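Local coordinates for protein folylpolyglutamate synthase (FolC) (Helicobacter pylori, PDB 6K8C) that probably catalyses ATP-dependent addition of glutamate, first to dihydropteroate to make dihydrofolate and then successively to reduced folates to build their polyglutamate tails, at residues Q33-F38 and A125-V130; K39-E44 and Q111-S116; F79-V84 and V140-L145; S120-A125 and F149-A154. One frame throughout, in Å; residues are numbered along the deposited sequence.

Contact 1. Residues Q33-F38 and A125-V130; sequences QIYKDF and ATLLAV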
# COMPACT_ATOMS: atom_id res chain seq x y z
N GLN A 33 -16.95 5.34 -18.29
CA GLN A 33 -18.36 5.73 -18.35
C GLN A 33 -18.93 5.94 -16.95
O GLN A 33 -19.68 6.90 -16.72
CB GLN A 33 -19.15 4.66 -19.10
CG GLN A 33 -20.61 4.98 -19.31
CD GLN A 33 -21.38 3.82 -19.91
OE1 GLN A 33 -20.79 2.80 -20.27
NE2 GLN A 33 -22.69 3.96 -20.01
N ILE A 34 -18.59 5.07 -16.00
CA ILE A 34 -19.06 5.24 -14.63
C ILE A 34 -18.64 6.61 -14.10
O ILE A 34 -19.45 7.35 -13.53
CB ILE A 34 -18.53 4.12 -13.71
CG1 ILE A 34 -19.24 2.79 -14.00
CG2 ILE A 34 -18.72 4.49 -12.24
CD1 ILE A 34 -18.55 1.59 -13.36
N TYR A 35 -17.36 6.95 -14.29
CA TYR A 35 -16.83 8.18 -13.71
C TYR A 35 -17.47 9.41 -14.35
O TYR A 35 -17.75 10.40 -13.66
CB TYR A 35 -15.30 8.22 -13.84
CG TYR A 35 -14.69 9.37 -13.07
CD1 TYR A 35 -14.88 9.48 -11.70
CD2 TYR A 35 -13.97 10.36 -13.72
CE1 TYR A 35 -14.36 10.54 -10.99
CE2 TYR A 35 -13.43 11.43 -13.01
CZ TYR A 35 -13.63 11.51 -11.65
OH TYR A 35 -13.11 12.56 -10.93
N LYS A 36 -17.70 9.37 -15.66
CA LYS A 36 -18.38 10.47 -16.33
C LYS A 36 -19.77 10.69 -15.74
O LYS A 36 -20.17 11.83 -15.48
CB LYS A 36 -18.47 10.20 -17.84
CG LYS A 36 -18.12 11.40 -18.71
CD LYS A 36 -16.60 11.56 -18.86
CE LYS A 36 -16.25 12.62 -19.90
NZ LYS A 36 -14.89 12.42 -20.47
N ASP A 37 -20.51 9.60 -15.51
CA ASP A 37 -21.82 9.71 -14.87
C ASP A 37 -21.70 10.25 -13.46
O ASP A 37 -22.53 11.06 -13.02
CB ASP A 37 -22.51 8.34 -14.84
CG ASP A 37 -22.95 7.88 -16.21
OD1 ASP A 37 -22.70 8.61 -17.19
OD2 ASP A 37 -23.55 6.79 -16.29
N PHE A 38 -20.68 9.82 -12.72
CA PHE A 38 -20.48 10.33 -11.36
C PHE A 38 -20.30 11.84 -11.37
O PHE A 38 -20.89 12.55 -10.55
CB PHE A 38 -19.27 9.66 -10.69
CG PHE A 38 -18.83 10.35 -9.43
CD1 PHE A 38 -19.42 10.04 -8.22
CD2 PHE A 38 -17.87 11.34 -9.46
CE1 PHE A 38 -19.04 10.68 -7.06
CE2 PHE A 38 -17.49 11.99 -8.31
CZ PHE A 38 -18.07 11.66 -7.10
N ALA A 125 -14.83 1.51 -4.46
CA ALA A 125 -13.90 2.12 -3.50
C ALA A 125 -13.34 3.42 -4.05
O ALA A 125 -13.19 4.40 -3.31
CB ALA A 125 -12.77 1.14 -3.17
N THR A 126 -13.03 3.45 -5.35
CA THR A 126 -12.51 4.67 -5.97
C THR A 126 -13.52 5.81 -5.89
O THR A 126 -13.17 6.94 -5.54
CB THR A 126 -12.12 4.39 -7.43
OG1 THR A 126 -11.11 3.37 -7.47
CG2 THR A 126 -11.58 5.64 -8.10
N LEU A 127 -14.79 5.53 -6.20
CA LEU A 127 -15.81 6.57 -6.10
C LEU A 127 -15.99 7.03 -4.66
O LEU A 127 -16.19 8.22 -4.41
CB LEU A 127 -17.15 6.08 -6.66
CG LEU A 127 -17.24 5.79 -8.16
CD1 LEU A 127 -18.69 5.48 -8.53
CD2 LEU A 127 -16.71 6.95 -8.99
N LEU A 128 -15.92 6.10 -3.71
CA LEU A 128 -16.01 6.48 -2.30
C LEU A 128 -14.87 7.42 -1.93
O LEU A 128 -15.07 8.40 -1.19
CB LEU A 128 -15.99 5.23 -1.42
CG LEU A 128 -17.27 4.39 -1.36
CD1 LEU A 128 -16.99 3.08 -0.63
CD2 LEU A 128 -18.40 5.16 -0.70
N ALA A 129 -13.66 7.16 -2.43
CA ALA A 129 -12.54 8.05 -2.16
C ALA A 129 -12.79 9.45 -2.70
O ALA A 129 -12.54 10.45 -2.02
CB ALA A 129 -11.25 7.47 -2.75
N VAL A 130 -13.30 9.54 -3.93
CA VAL A 130 -13.58 10.85 -4.52
C VAL A 130 -14.66 11.57 -3.73
O VAL A 130 -14.58 12.79 -3.51
CB VAL A 130 -13.96 10.71 -6.00
CG1 VAL A 130 -14.25 12.09 -6.62
CG2 VAL A 130 -12.87 9.99 -6.77
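Thr126 OG1 is the best-held polar atom here, gripped by two hydrogen bonds: one to the backbone Phe122 O a turn earlier in its own helix, the other with Ser151 OG. Both keep the hydroxyl on the flank of helix 121-132 and leave the meeting with helix 28-41 to hydrocarbon. The two helices run the same way, crossing at -28°, in the layered alpha/beta fold of the Mur ligase middle domain. Helix 121-132 lies between helix 28-41 and the sheet: small Ala125 and Ala129 rest with Thr126 on Phe79 of strand 76-79, while the bulkier Leu127 and Val130 serve the outer interface. Large side chains are needed there because the axes come no closer than 11.6 Å. Leu127 bridges the gap with its fork. The Leu127 and Ile34 side chains cross at about a right angle, Leu127 CD1 touching Ile34 CG2 at 3.8 Å. Leu127 CD2 fits between two aromatic residues, at the ring edge of Tyr35, where Tyr35 CD1 is 4.1 Å from Leu127 CD2, and against the base of the Phe38 ring, Leu127 CD2 4.0 Å from Phe38 CG. Tyr35 and Phe38 both carry CG anti to the backbone N (chi1 -172° and 167°), which extends each ring toward the other helix. Phe115 of helix 114-118 and Leu110 of helix 100-110 also pack against Phe38 and Leu127. One turn beyond Leu127, the branched Val130 side chain crosses Phe38 obliquely, its CG1 methyl, anti to the backbone N, placing Val130 CG1 3.7 Å from Phe38 CE2.

Contact 2. Residues K39-E44 and Q111-S116; sequences KNAFFE and QSHAFS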
# COMPACT_ATOMS: atom_id res chain seq x y z
N LYS A 39 -19.45 12.34 -12.27
CA LYS A 39 -19.16 13.77 -12.29
C LYS A 39 -20.41 14.57 -12.65
O LYS A 39 -20.69 15.61 -12.05
CB LYS A 39 -18.02 14.06 -13.27
CG LYS A 39 -16.63 13.74 -12.72
CD LYS A 39 -15.55 14.16 -13.69
CE LYS A 39 -15.64 13.39 -14.99
NZ LYS A 39 -14.59 13.81 -15.96
N ASN A 40 -21.18 14.08 -13.62
CA ASN A 40 -22.46 14.71 -13.95
C ASN A 40 -23.39 14.71 -12.74
O ASN A 40 -23.94 15.76 -12.37
CB ASN A 40 -23.12 13.98 -15.12
CG ASN A 40 -22.54 14.40 -16.47
OD1 ASN A 40 -22.01 15.50 -16.63
ND2 ASN A 40 -22.65 13.51 -17.45
N ALA A 41 -23.57 13.55 -12.10
CA ALA A 41 -24.53 13.46 -11.01
C ALA A 41 -24.05 14.14 -9.74
O ALA A 41 -24.86 14.56 -8.91
CB ALA A 41 -24.87 12.00 -10.71
N PHE A 42 -22.73 14.26 -9.55
CA PHE A 42 -22.22 14.84 -8.32
C PHE A 42 -21.34 16.06 -8.60
O PHE A 42 -21.84 17.19 -8.58
CB PHE A 42 -21.47 13.79 -7.51
CG PHE A 42 -22.37 12.77 -6.87
CD1 PHE A 42 -22.88 12.99 -5.60
CD2 PHE A 42 -22.72 11.61 -7.54
CE1 PHE A 42 -23.72 12.07 -5.01
CE2 PHE A 42 -23.56 10.69 -6.95
CZ PHE A 42 -24.06 10.92 -5.68
N PHE A 43 -20.05 15.86 -8.85
CA PHE A 43 -19.15 16.99 -9.00
C PHE A 43 -17.86 16.56 -9.68
O PHE A 43 -17.52 15.37 -9.72
CB PHE A 43 -18.84 17.64 -7.64
CG PHE A 43 -18.18 16.71 -6.66
CD1 PHE A 43 -16.80 16.58 -6.63
CD2 PHE A 43 -18.94 15.97 -5.77
CE1 PHE A 43 -16.18 15.74 -5.74
CE2 PHE A 43 -18.33 15.12 -4.86
CZ PHE A 43 -16.95 15.00 -4.85
N GLU A 44 -17.15 17.55 -10.21
CA GLU A 44 -15.80 17.38 -10.72
C GLU A 44 -14.86 17.80 -9.60
O GLU A 44 -14.80 18.98 -9.24
CB GLU A 44 -15.59 18.23 -11.98
CG GLU A 44 -14.28 18.02 -12.72
CD GLU A 44 -14.50 17.96 -14.22
OE1 GLU A 44 -13.54 17.65 -14.96
OE2 GLU A 44 -15.64 18.22 -14.66
N GLN A 111 -25.18 4.97 -3.52
CA GLN A 111 -25.80 3.69 -3.85
C GLN A 111 -27.07 3.82 -4.68
O GLN A 111 -27.46 2.86 -5.34
CB GLN A 111 -26.09 2.90 -2.57
CG GLN A 111 -26.87 3.68 -1.52
CD GLN A 111 -28.36 3.71 -1.80
OE1 GLN A 111 -28.91 2.76 -2.36
NE2 GLN A 111 -29.02 4.80 -1.43
N SER A 112 -27.72 4.99 -4.66
CA SER A 112 -28.98 5.15 -5.38
C SER A 112 -28.80 5.37 -6.87
O SER A 112 -29.80 5.53 -7.58
CB SER A 112 -29.78 6.31 -4.78
OG SER A 112 -28.93 7.40 -4.44
N HIS A 113 -27.58 5.38 -7.38
CA HIS A 113 -27.33 5.64 -8.79
C HIS A 113 -26.92 4.37 -9.51
O HIS A 113 -26.23 3.51 -8.95
CB HIS A 113 -26.26 6.72 -8.96
CG HIS A 113 -26.62 8.03 -8.33
ND1 HIS A 113 -26.98 9.13 -9.08
CD2 HIS A 113 -26.69 8.41 -7.04
CE1 HIS A 113 -27.25 10.14 -8.27
NE2 HIS A 113 -27.09 9.72 -7.02
N ALA A 114 -27.34 4.27 -10.77
CA ALA A 114 -27.09 3.07 -11.55
C ALA A 114 -25.59 2.80 -11.71
O ALA A 114 -25.16 1.64 -11.67
CB ALA A 114 -27.76 3.18 -12.92
N PHE A 115 -24.78 3.85 -11.88
CA PHE A 115 -23.35 3.62 -12.09
C PHE A 115 -22.70 2.99 -10.86
O PHE A 115 -21.68 2.31 -10.99
CB PHE A 115 -22.64 4.93 -12.48
CG PHE A 115 -22.78 6.05 -11.48
CD1 PHE A 115 -22.01 6.07 -10.32
CD2 PHE A 115 -23.65 7.10 -11.72
CE1 PHE A 115 -22.13 7.10 -9.41
CE2 PHE A 115 -23.77 8.14 -10.81
CZ PHE A 115 -23.01 8.14 -9.66
N SER A 116 -23.28 3.20 -9.68
CA SER A 116 -22.73 2.58 -8.48
C SER A 116 -22.95 1.07 -8.48
O SER A 116 -22.08 0.31 -8.05
CB SER A 116 -23.35 3.21 -7.23
OG SER A 116 -22.92 4.55 -7.09
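Three rings and one methyl group make this contact, a helix C-terminal end packed on a helix start: helix 28-41 meets helix 114-118, with His113 at the N-cap position of the latter. The aromatic part is the pair Phe42 and His113. They reach toward each other tip to tip, ring centroids 4.9 Å apart and planes inclined at 52°, so the pair is oblique. Phe42 CE2 stands over one face of the imidazole, near its rim, and Phe42 CZ comes within 3.5 Å of His113 NE2. Phe42 is the first residue to leave helical geometry, and from there its ring reaches across. The apolar part centres on Phe115. Its ring meets Phe42 edge against edge, Phe42 CE2 being 3.8 Å from Phe115 CZ, each atom near the plane of the other ring. Ala41, whose single methyl leaves room for both rings, puts CB 4.0 Å from Phe115 CE2 and close to His113 CE1 as well. Phe115 holds CG in the crowded position between N and carbonyl carbon (chi1 58°), and His113 CB lies over one face of its ring. The polar part stays local: Ser116 N bonds back to His113 O, and Ser116 OG to Leu110 O. Inward, Phe42 touches Met131 and Phe115 touches Leu127, both on helix 121-132, while the Phe42 and Phe115 rings also pack on Phe38 of helix 28-41.

Contact 3. Residues F79-V84 and V140-L145; sequences FTSPHV and VLEAGL
Phe79, Glu142 and Ser81 give up most of the surface buried where strand 76-79 ends beside strand 138-142. Phe79 pairs in parallel with Leu141: Phe79 N bonds to Val140 O at 2.9 Å, nearly straight, and Phe79 O accepts from Glu142 N at 3.0 Å. Its ring lies side by side with the Leu141 side chain, Phe79 CD2 3.6 Å from Leu141 CD1. Glu142 takes over as the strand pairing stops. Its chain, extended through chi1 -174° and chi2 -177°, carries the buried carboxylate along the departing segment, where OE2 rests by the Thr80 methyl and OE1 receives Ser81 N from above the carboxylate plane, at 3.3 Å. Ser81 O also lies 3.0 Å from Glu142 OE1, two acceptors facing one another, which may favour protonation of the acid. Ser81 OG weakly binds a water that donates to Glu142 O; a cis peptide to Pro82 then turns the chain. The pairing belongs to the mixed sheet of the Mur ligase middle domain, of the P-loop NTPase clan. There strand 138-142 lies between strands 76-79 and 48-53, bonding to Ile50 and Val52 on the latter, while the Phe79 ring packs under Thr126 and Ala129 of helix 121-132.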
# COMPACT_ATOMS: atom_id res chain seq x y z
N PHE A 79 -5.76 7.41 -0.54
CA PHE A 79 -6.54 6.23 -0.92
C PHE A 79 -5.57 5.10 -1.23
O PHE A 79 -4.75 5.22 -2.14
CB PHE A 79 -7.38 6.57 -2.15
CG PHE A 79 -8.12 5.39 -2.74
CD1 PHE A 79 -9.07 4.71 -2.00
CD2 PHE A 79 -7.89 5.01 -4.05
CE1 PHE A 79 -9.76 3.65 -2.55
CE2 PHE A 79 -8.57 3.95 -4.61
CZ PHE A 79 -9.51 3.27 -3.86
N THR A 80 -5.66 4.00 -0.48
CA THR A 80 -4.75 2.87 -0.63
C THR A 80 -5.53 1.58 -0.80
O THR A 80 -6.75 1.53 -0.62
CB THR A 80 -3.81 2.74 0.58
OG1 THR A 80 -4.58 2.50 1.76
CG2 THR A 80 -3.00 4.01 0.75
N SER A 81 -4.82 0.51 -1.15
CA SER A 81 -5.44 -0.80 -1.27
C SER A 81 -4.35 -1.86 -1.14
O SER A 81 -3.19 -1.59 -1.47
CB SER A 81 -6.19 -0.95 -2.60
OG SER A 81 -5.29 -1.03 -3.68
N PRO A 82 -4.68 -3.07 -0.64
CA PRO A 82 -6.00 -3.39 -0.08
C PRO A 82 -6.04 -2.96 1.38
O PRO A 82 -5.46 -1.93 1.72
CB PRO A 82 -6.08 -4.90 -0.23
CG PRO A 82 -4.66 -5.36 -0.04
CD PRO A 82 -3.77 -4.22 -0.56
N HIS A 83 -6.68 -3.74 2.24
CA HIS A 83 -6.69 -3.43 3.66
C HIS A 83 -6.24 -4.65 4.44
O HIS A 83 -6.25 -5.78 3.94
CB HIS A 83 -8.08 -2.96 4.13
CG HIS A 83 -9.16 -3.98 3.97
ND1 HIS A 83 -10.03 -3.99 2.91
CD2 HIS A 83 -9.53 -5.01 4.77
CE1 HIS A 83 -10.88 -4.99 3.04
NE2 HIS A 83 -10.60 -5.62 4.17
N VAL A 84 -5.81 -4.42 5.68
CA VAL A 84 -5.35 -5.49 6.55
C VAL A 84 -6.50 -6.01 7.39
O VAL A 84 -6.83 -7.20 7.34
CB VAL A 84 -4.20 -5.01 7.46
CG1 VAL A 84 -3.75 -6.15 8.36
CG2 VAL A 84 -3.04 -4.49 6.62
N VAL A 140 -4.29 11.88 -2.77
CA VAL A 140 -3.18 10.98 -3.06
C VAL A 140 -3.80 9.62 -3.37
O VAL A 140 -4.31 8.95 -2.47
CB VAL A 140 -2.17 10.91 -1.91
CG1 VAL A 140 -0.97 10.04 -2.31
CG2 VAL A 140 -1.67 12.31 -1.55
N LEU A 141 -3.74 9.23 -4.63
CA LEU A 141 -4.54 8.15 -5.20
C LEU A 141 -3.62 7.02 -5.62
O LEU A 141 -2.90 7.14 -6.61
CB LEU A 141 -5.35 8.67 -6.38
CG LEU A 141 -6.63 7.99 -6.86
CD1 LEU A 141 -7.74 8.14 -5.84
CD2 LEU A 141 -7.04 8.58 -8.19
N GLU A 142 -3.65 5.92 -4.87
CA GLU A 142 -2.83 4.76 -5.19
C GLU A 142 -3.52 3.92 -6.26
O GLU A 142 -4.70 3.59 -6.13
CB GLU A 142 -2.60 3.93 -3.94
CG GLU A 142 -1.64 2.77 -4.10
CD GLU A 142 -1.51 1.97 -2.83
OE1 GLU A 142 -2.02 0.83 -2.79
OE2 GLU A 142 -0.93 2.48 -1.85
N ALA A 143 -2.78 3.57 -7.30
CA ALA A 143 -3.33 2.72 -8.35
C ALA A 143 -3.56 1.31 -7.82
O ALA A 143 -2.84 0.82 -6.94
CB ALA A 143 -2.40 2.69 -9.56
N GLY A 144 -4.59 0.66 -8.35
CA GLY A 144 -4.85 -0.74 -8.09
C GLY A 144 -4.11 -1.63 -9.06
O GLY A 144 -3.05 -1.28 -9.57
N LEU A 145 -4.70 -2.80 -9.33
CA LEU A 145 -4.07 -3.81 -10.16
C LEU A 145 -4.50 -3.74 -11.62
O LEU A 145 -4.06 -4.58 -12.42
CB LEU A 145 -4.36 -5.21 -9.61
CG LEU A 145 -4.01 -5.44 -8.13
CD1 LEU A 145 -4.38 -6.85 -7.71
CD2 LEU A 145 -2.53 -5.17 -7.88
O HOH W 1 -5.71 2.14 -3.91

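Contact 4. Residues S120-A125 and F149-A154; sequences SYFEYA and FDSTNA
Phe122 CE2 comes within 3.1 Å of Ser151 OG, the closest approach between residues 120-125 and 149-154. The same ring corner points at Asp150: Asp150 OD2 lies at the ring edge, 3.7 Å from Phe122 CE2, with carboxylate and ring planes 50° apart. An aromatic edge carries slight positive charge, which probably suits a carboxylate there. Beside them Glu123 brings its aliphatic part alongside, Glu123 CG lying 3.9 Å from Ser151 CB, and a water donates to Glu123 OE2 and, weakly, to Phe149 O. Phe122 reaches the loop with CG anti to the backbone N (chi1 -177°), and its side chain also borders a bound glycerol, probably from the crystallisation liquor. The loop side is shaped by an Asx turn that opens a short 3-10 segment, 151-154. Asp150 OD2 takes Thr152 OG1 at 2.6 Å through its anti lone pair and Thr152 N at 3.2 Å from above the carboxylate plane. Gly144 N binds OD2 as well and Gly146 N binds OD1, so the acid ties the loop back to the strand end, while His51 NE2 holds the Thr152 hydroxyl. Ser151, small enough to come close beside the ring, has its OG bonded to Thr126 OG1, one turn after Phe122. On the helix side Ser120 and Glu123 form a capping box: Ser120 OG accepts Glu123 N at 3.1 Å, and Glu123 OE1 accepts Ser120 N at 2.9 Å, closing the first turn. Glu123 OE2 makes a salt bridge with Arg30 NH2 of helix 28-41.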
# COMPACT_ATOMS: atom_id res chain seq x y z
N SER A 120 -17.33 -2.40 -10.18
CA SER A 120 -16.62 -3.46 -9.49
C SER A 120 -16.33 -3.02 -8.05
O SER A 120 -16.50 -1.85 -7.69
CB SER A 120 -15.32 -3.80 -10.21
OG SER A 120 -14.33 -2.81 -9.96
N TYR A 121 -15.86 -3.97 -7.24
CA TYR A 121 -15.48 -3.67 -5.87
C TYR A 121 -14.50 -2.51 -5.80
O TYR A 121 -14.74 -1.51 -5.10
CB TYR A 121 -14.89 -4.93 -5.23
CG TYR A 121 -14.44 -4.81 -3.79
CD1 TYR A 121 -13.16 -4.37 -3.48
CD2 TYR A 121 -15.29 -5.17 -2.75
CE1 TYR A 121 -12.74 -4.27 -2.17
CE2 TYR A 121 -14.87 -5.07 -1.43
CZ TYR A 121 -13.60 -4.62 -1.15
OH TYR A 121 -13.17 -4.53 0.15
N PHE A 122 -13.40 -2.60 -6.53
CA PHE A 122 -12.39 -1.55 -6.47
C PHE A 122 -12.87 -0.26 -7.12
O PHE A 122 -12.51 0.83 -6.66
CB PHE A 122 -11.09 -2.02 -7.12
CG PHE A 122 -9.97 -1.01 -7.02
CD1 PHE A 122 -9.36 -0.75 -5.80
CD2 PHE A 122 -9.55 -0.30 -8.13
CE1 PHE A 122 -8.34 0.19 -5.70
CE2 PHE A 122 -8.53 0.64 -8.04
CZ PHE A 122 -7.92 0.88 -6.82
N GLU A 123 -13.68 -0.36 -8.17
CA GLU A 123 -14.24 0.84 -8.78
C GLU A 123 -15.14 1.60 -7.80
O GLU A 123 -15.13 2.83 -7.78
CB GLU A 123 -15.01 0.48 -10.06
CG GLU A 123 -14.07 0.07 -11.21
CD GLU A 123 -14.79 -0.61 -12.36
OE1 GLU A 123 -16.01 -0.85 -12.26
OE2 GLU A 123 -14.12 -0.90 -13.37
N TYR A 124 -15.90 0.87 -6.98
CA TYR A 124 -16.74 1.53 -5.98
C TYR A 124 -15.89 2.19 -4.89
O TYR A 124 -16.21 3.29 -4.43
CB TYR A 124 -17.72 0.54 -5.37
CG TYR A 124 -18.85 1.22 -4.63
CD1 TYR A 124 -19.73 2.07 -5.29
CD2 TYR A 124 -19.02 1.04 -3.26
CE1 TYR A 124 -20.75 2.71 -4.62
CE2 TYR A 124 -20.05 1.66 -2.59
CZ TYR A 124 -20.91 2.50 -3.27
OH TYR A 124 -21.92 3.12 -2.60
N ALA A 125 -14.83 1.51 -4.46
CA ALA A 125 -13.90 2.12 -3.50
C ALA A 125 -13.34 3.42 -4.05
O ALA A 125 -13.19 4.40 -3.31
CB ALA A 125 -12.77 1.14 -3.17
N PHE A 149 -5.48 0.31 -17.54
CA PHE A 149 -6.92 0.49 -17.46
C PHE A 149 -7.42 0.53 -16.02
O PHE A 149 -8.61 0.29 -15.77
CB PHE A 149 -7.64 -0.62 -18.23
CG PHE A 149 -7.16 -0.76 -19.65
CD1 PHE A 149 -7.36 0.26 -20.57
CD2 PHE A 149 -6.53 -1.92 -20.07
CE1 PHE A 149 -6.93 0.12 -21.88
CE2 PHE A 149 -6.10 -2.06 -21.38
CZ PHE A 149 -6.29 -1.04 -22.28
N ASP A 150 -6.53 0.80 -15.07
CA ASP A 150 -6.94 0.90 -13.67
C ASP A 150 -7.98 2.00 -13.51
O ASP A 150 -7.98 3.00 -14.24
CB ASP A 150 -5.73 1.17 -12.78
CG ASP A 150 -6.03 0.93 -11.31
OD1 ASP A 150 -6.13 -0.25 -10.92
OD2 ASP A 150 -6.15 1.92 -10.56
N SER A 151 -8.88 1.81 -12.54
CA SER A 151 -9.94 2.79 -12.33
C SER A 151 -9.38 4.16 -11.94
O SER A 151 -9.95 5.18 -12.34
CB SER A 151 -10.91 2.29 -11.26
OG SER A 151 -10.33 2.34 -9.97
N THR A 152 -8.28 4.20 -11.19
CA THR A 152 -7.72 5.49 -10.79
C THR A 152 -7.18 6.27 -11.98
O THR A 152 -6.96 7.48 -11.86
CB THR A 152 -6.61 5.30 -9.75
OG1 THR A 152 -5.58 4.46 -10.28
CG2 THR A 152 -7.17 4.69 -8.48
N ASN A 153 -6.97 5.61 -13.12
CA ASN A 153 -6.51 6.30 -14.33
C ASN A 153 -7.54 7.28 -14.88
O ASN A 153 -7.17 8.15 -15.68
CB ASN A 153 -6.15 5.29 -15.41
CG ASN A 153 -4.70 4.87 -15.35
OD1 ASN A 153 -3.82 5.71 -15.20
ND2 ASN A 153 -4.45 3.57 -15.47
N ALA A 154 -8.81 7.14 -14.51
CA ALA A 154 -9.86 7.96 -15.09
C ALA A 154 -9.89 9.37 -14.52
O ALA A 154 -10.49 10.26 -15.14
CB ALA A 154 -11.22 7.30 -14.90
O HOH W 2 -11.41 0.03 -13.72

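Helix 121-132 ties most of these sites together: contacts 1 and 4 both use it, and contact 3 lies under it through the ring of Phe79. Contacts 1, 3 and 4 are buried, whereas contact 2, whose centre is about 27 Å from the centre of the chain, is only partly so. Contacts 1 and 2 share helix 28-41 and rely on aliphatic and aromatic packing across their segments. Contact 3, nearest the centre, is the one with direct hydrogen bonds between its segments, from sheet pairing and a buried carboxylate. Contact 4 has no direct hydrogen bond between its segments; its polar groups bond within each segment and to neighbouring residues, Asp150 reaching Gly144 of contact 3.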